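Local coordinates for protein heat shock protease HtrA (Thermotoga maritima, PDB 1L1J) that is the protease domain of a heat-shock protease of the HtrA family, and probably works as an ATP-independent serine endopeptidase that cuts proteins under stress, at residues A[108-111]-A[116-119]; A[32-37]-A[203-208]; A[83-86]-A[90-93]. All coordinates share one frame; numbering follows the deposited sequence.

Contact 1: A[108-111]-A[116-119]; sequences IKIK and KFPY
Ile110 and Lys111 receive the far end of the Phe117 ring. Just before them, Ile108 remains in the sheet, pairing by backbone with Ile69. Lys109 starts away from the 116-119 segment, but its chain bends round so that NZ reaches the carbonyl of its own neighbour, 3.1 Å from Ile110 O. The ammonium stands above that carbonyl plane, 63° out of it, and has a cation-pi partner in Tyr68 and a weak bond to Glu66 O. The setting is the trypsin-like fold of two beta domains: 116-119 lies on the connection leaving the first sheet for strand 121-122 in the second, and this short loop folds back on the chain it has just left. Ile110 supplies the apolar part, its side chain and that of Phe117 crossing at about a right angle; the modelled closeness of Ile110 CG2 to Phe117 CZ is doubtful at this resolution, and only the general packing is secure. Phe117 CG lies anti to its own carbonyl carbon (chi1 -53°), which directs the ring at Ile110, and Ile62 packs on it as well. At Lys111 the backbone does the touching: Lys111 O sits in the ring plane at its edge, 3.5 Å from Phe117 CZ.

Contact 2: A[32-37]-A[203-208]; sequences DPYFEQ and NPQEAV
Tyr34 reaches out from helix 33-42 and lays its ring against Asn203 and the turn that follows. The close packing is here. A chi1 of -163° swings the ring of Tyr34 away from the helix and at the loop, and Asn203 CB sits over the middle of one ring face, 3.5 Å from the centroid and only 11° off the normal, a CH-pi contact. Beyond the ring, Tyr34 OH accepts a hydrogen bond from the backbone of Gln205, 3.0 Å from Gln205 N; at 135° the bond is clearly bent. The cis peptide before Pro204 lies within this turn. By their place in the fold the two segments probably belong to the loops called LA and L2 in HtrA proteases, and Phe35, next along the helix, meets the ring of His74, a predicted charge-relay residue, edge-to-face. The outer side is looser. The Gln205 side chain comes near only with CG, 4.2 Å from Tyr34 CE1, and Glu206 is exposed, its side chain coming no nearer than 5.2 Å to the helix segment. Pro204 and Gln205 also touch a crystal neighbour, which may influence the loop's shape. Because the one polar link joins a phenol oxygen to a main-chain N-H, it holds the path of the loop through the main chain rather than through the Gln205 side chain, whereas the ring face adds an apolar hold.

Contact 3: A[83-86]-A[90-93]; sequences TVTM and SKYD
Val84 and Tyr92 form the central hydrogen-bonded pair of an antiparallel ladder whose short strand axes, 83-85 and 91-93, approach to 4.7 Å and run at 150° to each other. Val84 N points at Tyr92 O over 3.0 Å, the N-H nearly straight on the acceptor, and Tyr92 N returns a bond of 2.8 Å to Val84 O; Met86 N closes the series on Ser90 O at 3.0 Å. The non-hydrogen-bonded pairs are Thr83 with Asp93 and Thr85 with Lys91. This is a beta hairpin of the first beta barrel of the trypsin-like fold, in which 83-85 pairs on its other flank with strand 17-23, through Asp21 and Lys19. On the Thr85 face, the lysine runs beside the threonine in the same direction, its aliphatic chain bringing Lys91 CD to 4.0 Å from Thr85 OG1. The Val84 and Tyr92 face is more apolar. Here Tyr92 CG lies anti to its own carbonyl carbon (chi1 -54°), which carries the ring back along the strand toward the turn. Met86, bent at its last torsion, brings its sulfur obliquely to the ring, Met86 SD being 4.1 Å from Tyr92 CE1 in a Met-aromatic contact. The phenol is tied down by Ser90, with Tyr92 OH donating to Ser90 OG over 2.9 Å, and the same serine oxygen is bonded to Asp88 OD1 in the turn. An alanine here removes the oxygen between Tyr92 OH and Asp88, and the end of the ring is likely to be freer to shift, with the Asp88 carboxylate left without that mate. Met86 also packs on Val18, extending the apolar face across to strand 17-23.

Overall arrangement
Contacts 1 and 3 are neighbours, their centres 10 Å apart, and they share one apolar patch on the first sheet. Ile110 CD1 lies 3.7 Å from Val84 CG2, and Phe117 meets the Tyr92 ring with planes at about 80°, so the two segments of contact 1 cover the Val84 and Tyr92 face of the hairpin. Contact 2 stands apart, its centre 30 Å from contact 1 and 26 Å from contact 3, although its segments span both in sequence. It alone approaches the predicted catalytic triad of His74, Asp104 and Ser183: the side chain of Tyr34 is about 9 Å from that of Ser183.

Contact 1: A[108-111]-A[116-119]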
loop_
_atom_site.group_PDB
_atom_site.type_symbol
_atom_site.label_atom_id
_atom_site.label_comp_id
_atom_site.label_asym_id
_atom_site.label_seq_id
_atom_site.Cartn_x
_atom_site.Cartn_y
_atom_site.Cartn_z
ATOM N N ILE A 108 -0.362 -0.364 -11.319
ATOM C CA ILE A 108 0.238 -1.515 -11.955
ATOM C C ILE A 108 -0.845 -2.355 -12.627
ATOM O O ILE A 108 -2.030 -2.158 -12.362
ATOM C CB ILE A 108 1.005 -2.314 -10.882
ATOM C CG1 ILE A 108 2.503 -2.158 -11.123
ATOM C CG2 ILE A 108 0.522 -3.761 -10.820
ATOM C CD1 ILE A 108 2.977 -0.730 -11.018
ATOM N N LYS A 109 -0.439 -3.282 -13.495
ATOM C CA LYS A 109 -1.396 -4.121 -14.219
ATOM C C LYS A 109 -0.973 -5.589 -14.394
ATOM O O LYS A 109 0.129 -5.897 -14.869
ATOM C CB LYS A 109 -1.678 -3.493 -15.591
ATOM C CG LYS A 109 -2.690 -4.238 -16.443
ATOM C CD LYS A 109 -4.054 -4.269 -15.789
ATOM C CE LYS A 109 -5.098 -4.847 -16.733
ATOM N NZ LYS A 109 -4.790 -6.248 -17.158
ATOM N N ILE A 110 -1.880 -6.482 -14.010
ATOM C CA ILE A 110 -1.664 -7.920 -14.093
ATOM C C ILE A 110 -2.578 -8.593 -15.125
ATOM O O ILE A 110 -3.793 -8.386 -15.148
ATOM C CB ILE A 110 -1.866 -8.569 -12.703
ATOM C CG1 ILE A 110 -0.516 -8.743 -12.026
ATOM C CG2 ILE A 110 -2.558 -9.904 -12.824
ATOM C CD1 ILE A 110 0.210 -7.465 -11.829
ATOM N N LYS A 111 -1.973 -9.410 -15.977
ATOM C CA LYS A 111 -2.698 -10.117 -17.023
ATOM C C LYS A 111 -3.756 -11.053 -16.433
ATOM O O LYS A 111 -3.457 -11.871 -15.559
ATOM C CB LYS A 111 -1.706 -10.912 -17.879
ATOM C CG LYS A 111 -0.284 -10.330 -17.892
ATOM C CD LYS A 111 0.574 -10.977 -18.982
ATOM C CE LYS A 111 2.067 -10.706 -18.786
ATOM N NZ LYS A 111 2.650 -11.508 -17.669
ATOM N N LYS A 116 -11.473 -12.692 -14.088
ATOM C CA LYS A 116 -11.047 -11.408 -13.586
ATOM C C LYS A 116 -10.692 -11.599 -12.117
ATOM O O LYS A 116 -10.916 -12.675 -11.551
ATOM C CB LYS A 116 -12.167 -10.387 -13.769
ATOM C CG LYS A 116 -12.531 -10.161 -15.241
ATOM C CD LYS A 116 -13.527 -9.008 -15.433
ATOM C CE LYS A 116 -13.729 -8.703 -16.915
ATOM N NZ LYS A 116 -14.573 -7.499 -17.139
ATOM N N PHE A 117 -10.139 -10.559 -11.506
ATOM C CA PHE A 117 -9.712 -10.616 -10.113
ATOM C C PHE A 117 -10.665 -9.940 -9.138
ATOM O O PHE A 117 -11.612 -9.255 -9.541
ATOM C CB PHE A 117 -8.355 -9.936 -9.982
ATOM C CG PHE A 117 -7.319 -10.461 -10.923
ATOM C CD1 PHE A 117 -6.692 -11.675 -10.683
ATOM C CD2 PHE A 117 -6.959 -9.732 -12.049
ATOM C CE1 PHE A 117 -5.713 -12.158 -11.552
ATOM C CE2 PHE A 117 -5.983 -10.208 -12.925
ATOM C CZ PHE A 117 -5.359 -11.424 -12.675
ATOM N N PRO A 118 -10.439 -10.151 -7.832
ATOM C CA PRO A 118 -11.274 -9.535 -6.795
ATOM C C PRO A 118 -10.752 -8.106 -6.644
ATOM O O PRO A 118 -9.566 -7.850 -6.869
ATOM C CB PRO A 118 -10.991 -10.395 -5.568
ATOM C CG PRO A 118 -9.569 -10.830 -5.788
ATOM C CD PRO A 118 -9.574 -11.195 -7.250
ATOM N N TYR A 119 -11.618 -7.175 -6.270
ATOM C CA TYR A 119 -11.174 -5.795 -6.150
ATOM C C TYR A 119 -11.860 -5.019 -5.044
ATOM O O TYR A 119 -12.967 -5.360 -4.618
ATOM C CB TYR A 119 -11.407 -5.069 -7.469
ATOM C CG TYR A 119 -12.862 -5.034 -7.843
ATOM C CD1 TYR A 119 -13.575 -3.836 -7.832
ATOM C CD2 TYR A 119 -13.547 -6.211 -8.166
ATOM C CE1 TYR A 119 -14.942 -3.808 -8.135
ATOM C CE2 TYR A 119 -14.908 -6.195 -8.466
ATOM C CZ TYR A 119 -15.600 -4.990 -8.448
ATOM O OH TYR A 119 -16.944 -4.963 -8.753
#

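Contact 2: A[32-37]-A[203-208]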
loop_
_atom_site.group_PDB
_atom_site.type_symbol
_atom_site.label_atom_id
_atom_site.label_comp_id
_atom_site.label_asym_id
_atom_site.label_seq_id
_atom_site.Cartn_x
_atom_site.Cartn_y
_atom_site.Cartn_z
ATOM N N ASP A 32 15.602 2.704 -0.603
ATOM C CA ASP A 32 15.792 3.641 0.501
ATOM C C ASP A 32 16.055 2.826 1.764
ATOM O O ASP A 32 15.149 2.187 2.305
ATOM C CB ASP A 32 14.572 4.546 0.692
ATOM C CG ASP A 32 14.704 5.463 1.914
ATOM O OD1 ASP A 32 15.814 5.971 2.183
ATOM O OD2 ASP A 32 13.686 5.683 2.603
ATOM N N PRO A 33 17.314 2.850 2.245
ATOM C CA PRO A 33 17.848 2.158 3.428
ATOM C C PRO A 33 16.921 1.986 4.629
ATOM O O PRO A 33 17.108 1.064 5.430
ATOM C CB PRO A 33 19.111 2.964 3.770
ATOM C CG PRO A 33 18.924 4.288 3.048
ATOM C CD PRO A 33 18.286 3.848 1.766
ATOM N N TYR A 34 15.928 2.857 4.763
ATOM C CA TYR A 34 15.009 2.736 5.882
ATOM C C TYR A 34 14.188 1.455 5.704
ATOM O O TYR A 34 14.109 0.620 6.611
ATOM C CB TYR A 34 14.071 3.953 5.954
ATOM C CG TYR A 34 13.369 4.095 7.295
ATOM C CD1 TYR A 34 14.025 4.669 8.388
ATOM C CD2 TYR A 34 12.088 3.571 7.497
ATOM C CE1 TYR A 34 13.434 4.711 9.651
ATOM C CE2 TYR A 34 11.489 3.602 8.755
ATOM C CZ TYR A 34 12.171 4.171 9.830
ATOM O OH TYR A 34 11.609 4.169 11.089
ATOM N N PHE A 35 13.612 1.305 4.512
ATOM C CA PHE A 35 12.753 0.172 4.157
ATOM C C PHE A 35 13.400 -1.220 4.182
ATOM O O PHE A 35 12.786 -2.192 4.637
ATOM C CB PHE A 35 12.131 0.428 2.778
ATOM C CG PHE A 35 11.271 1.661 2.720
ATOM C CD1 PHE A 35 11.760 2.894 3.147
ATOM C CD2 PHE A 35 9.974 1.594 2.224
ATOM C CE1 PHE A 35 10.972 4.046 3.087
ATOM C CE2 PHE A 35 9.176 2.741 2.159
ATOM C CZ PHE A 35 9.683 3.971 2.592
ATOM N N GLU A 36 14.626 -1.323 3.680
ATOM C CA GLU A 36 15.320 -2.602 3.674
ATOM C C GLU A 36 15.628 -3.026 5.102
ATOM O O GLU A 36 15.646 -4.215 5.414
ATOM C CB GLU A 36 16.606 -2.499 2.850
ATOM C CG GLU A 36 17.712 -3.466 3.237
ATOM C CD GLU A 36 18.749 -2.824 4.157
ATOM O OE1 GLU A 36 19.275 -1.743 3.797
ATOM O OE2 GLU A 36 19.043 -3.399 5.233
ATOM N N GLN A 37 15.844 -2.051 5.977
ATOM C CA GLN A 37 16.157 -2.363 7.358
ATOM C C GLN A 37 14.928 -2.837 8.118
ATOM O O GLN A 37 15.039 -3.634 9.055
ATOM C CB GLN A 37 16.763 -1.147 8.064
ATOM C CG GLN A 37 17.875 -1.514 9.056
ATOM C CD GLN A 37 18.139 -0.433 10.104
ATOM O OE1 GLN A 37 18.359 0.744 9.775
ATOM N NE2 GLN A 37 18.118 -0.833 11.378
ATOM N N ASN A 203 8.874 7.476 7.020
ATOM C CA ASN A 203 9.625 6.452 7.741
ATOM C C ASN A 203 8.899 5.603 8.805
ATOM O O ASN A 203 8.674 4.404 8.590
ATOM C CB ASN A 203 10.892 7.101 8.315
ATOM C CG ASN A 203 11.701 7.829 7.247
ATOM O OD1 ASN A 203 11.186 8.706 6.551
ATOM N ND2 ASN A 203 12.972 7.465 7.111
ATOM N N PRO A 204 8.483 6.201 9.941
ATOM C CA PRO A 204 8.602 7.590 10.407
ATOM C C PRO A 204 9.882 7.971 11.188
ATOM O O PRO A 204 10.038 9.128 11.603
ATOM C CB PRO A 204 7.330 7.764 11.239
ATOM C CG PRO A 204 7.183 6.438 11.885
ATOM C CD PRO A 204 7.496 5.467 10.757
ATOM N N GLN A 205 10.787 7.009 11.381
ATOM C CA GLN A 205 12.047 7.225 12.106
ATOM C C GLN A 205 11.903 7.250 13.640
ATOM O O GLN A 205 11.760 8.311 14.239
ATOM C CB GLN A 205 12.713 8.546 11.698
ATOM C CG GLN A 205 12.866 8.784 10.212
ATOM C CD GLN A 205 13.538 10.114 9.935
ATOM O OE1 GLN A 205 13.172 11.136 10.520
ATOM N NE2 GLN A 205 14.524 10.112 9.044
ATOM N N GLU A 206 11.942 6.065 14.254
ATOM C CA GLU A 206 11.861 5.910 15.698
ATOM C C GLU A 206 10.771 6.765 16.360
ATOM O O GLU A 206 10.956 7.270 17.453
ATOM C CB GLU A 206 13.221 6.234 16.348
ATOM C CG GLU A 206 14.367 5.353 15.873
ATOM C CD GLU A 206 15.074 5.920 14.659
ATOM O OE1 GLU A 206 14.680 7.014 14.195
ATOM O OE2 GLU A 206 16.025 5.275 14.169
ATOM N N ALA A 207 9.609 6.898 15.691
ATOM C CA ALA A 207 8.496 7.669 16.261
ATOM C C ALA A 207 7.303 6.730 16.428
ATOM O O ALA A 207 7.272 5.651 15.842
ATOM C CB ALA A 207 8.133 8.824 15.345
ATOM N N VAL A 208 6.308 7.150 17.196
ATOM C CA VAL A 208 5.169 6.281 17.449
ATOM C C VAL A 208 3.813 6.745 16.924
ATOM O O VAL A 208 3.646 7.885 16.494
ATOM C CB VAL A 208 5.059 6.003 18.978
ATOM C CG1 VAL A 208 3.923 5.029 19.283
ATOM C CG2 VAL A 208 6.377 5.438 19.485
#

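Contact 3: A[83-86]-A[90-93]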
loop_
_atom_site.group_PDB
_atom_site.type_symbol
_atom_site.label_atom_id
_atom_site.label_comp_id
_atom_site.label_asym_id
_atom_site.label_seq_id
_atom_site.Cartn_x
_atom_site.Cartn_y
_atom_site.Cartn_z
ATOM N N THR A 83 7.307 -8.050 -9.662
ATOM C CA THR A 83 6.632 -9.312 -9.362
ATOM C C THR A 83 5.464 -9.112 -8.381
ATOM O O THR A 83 5.624 -8.516 -7.314
ATOM C CB THR A 83 7.630 -10.354 -8.762
ATOM O OG1 THR A 83 8.821 -10.406 -9.565
ATOM C CG2 THR A 83 6.991 -11.750 -8.718
ATOM N N VAL A 84 4.289 -9.612 -8.752
ATOM C CA VAL A 84 3.108 -9.493 -7.907
ATOM C C VAL A 84 2.653 -10.853 -7.396
ATOM O O VAL A 84 2.407 -11.769 -8.181
ATOM C CB VAL A 84 1.941 -8.824 -8.668
ATOM C CG1 VAL A 84 0.611 -9.133 -7.986
ATOM C CG2 VAL A 84 2.159 -7.328 -8.702
ATOM N N THR A 85 2.536 -10.984 -6.079
ATOM C CA THR A 85 2.101 -12.246 -5.491
ATOM C C THR A 85 0.730 -12.066 -4.808
ATOM O O THR A 85 0.489 -11.060 -4.137
ATOM C CB THR A 85 3.150 -12.765 -4.472
ATOM O OG1 THR A 85 4.463 -12.692 -5.049
ATOM C CG2 THR A 85 2.849 -14.208 -4.090
ATOM N N MET A 86 -0.166 -13.036 -4.987
ATOM C CA MET A 86 -1.502 -12.953 -4.406
ATOM C C MET A 86 -1.768 -13.901 -3.239
ATOM O O MET A 86 -0.994 -14.820 -2.964
ATOM C CB MET A 86 -2.566 -13.189 -5.483
ATOM C CG MET A 86 -3.068 -11.933 -6.181
ATOM S SD MET A 86 -4.403 -12.300 -7.349
ATOM C CE MET A 86 -5.886 -12.296 -6.311
ATOM N N SER A 90 -0.978 -17.627 -6.316
ATOM C CA SER A 90 -0.603 -17.335 -7.702
ATOM C C SER A 90 0.330 -16.132 -7.866
ATOM O O SER A 90 0.179 -15.131 -7.170
ATOM C CB SER A 90 -1.875 -17.126 -8.546
ATOM O OG SER A 90 -2.637 -16.014 -8.100
ATOM N N LYS A 91 1.284 -16.229 -8.790
ATOM C CA LYS A 91 2.228 -15.137 -9.032
ATOM C C LYS A 91 1.992 -14.490 -10.401
ATOM O O LYS A 91 1.428 -15.116 -11.304
ATOM C CB LYS A 91 3.670 -15.649 -8.908
ATOM C CG LYS A 91 3.946 -16.345 -7.574
ATOM C CD LYS A 91 5.350 -16.093 -7.016
ATOM C CE LYS A 91 5.548 -16.876 -5.695
ATOM N NZ LYS A 91 6.897 -16.747 -5.038
ATOM N N TYR A 92 2.391 -13.228 -10.546
ATOM C CA TYR A 92 2.190 -12.513 -11.804
ATOM C C TYR A 92 3.270 -11.499 -12.117
ATOM O O TYR A 92 4.160 -11.222 -11.309
ATOM C CB TYR A 92 0.859 -11.757 -11.805
ATOM C CG TYR A 92 -0.345 -12.591 -11.477
ATOM C CD1 TYR A 92 -0.541 -13.085 -10.194
ATOM C CD2 TYR A 92 -1.282 -12.913 -12.460
ATOM C CE1 TYR A 92 -1.634 -13.880 -9.891
ATOM C CE2 TYR A 92 -2.387 -13.710 -12.169
ATOM C CZ TYR A 92 -2.554 -14.193 -10.880
ATOM O OH TYR A 92 -3.622 -15.006 -10.578
ATOM N N ASP A 93 3.160 -10.939 -13.313
ATOM C CA ASP A 93 4.076 -9.920 -13.785
ATOM C C ASP A 93 3.224 -8.706 -14.058
ATOM O O ASP A 93 2.244 -8.779 -14.797
ATOM C CB ASP A 93 4.780 -10.373 -15.062
ATOM C CG ASP A 93 6.010 -11.219 -14.779
ATOM O OD1 ASP A 93 7.096 -10.636 -14.529
ATOM O OD2 ASP A 93 5.883 -12.465 -14.793
#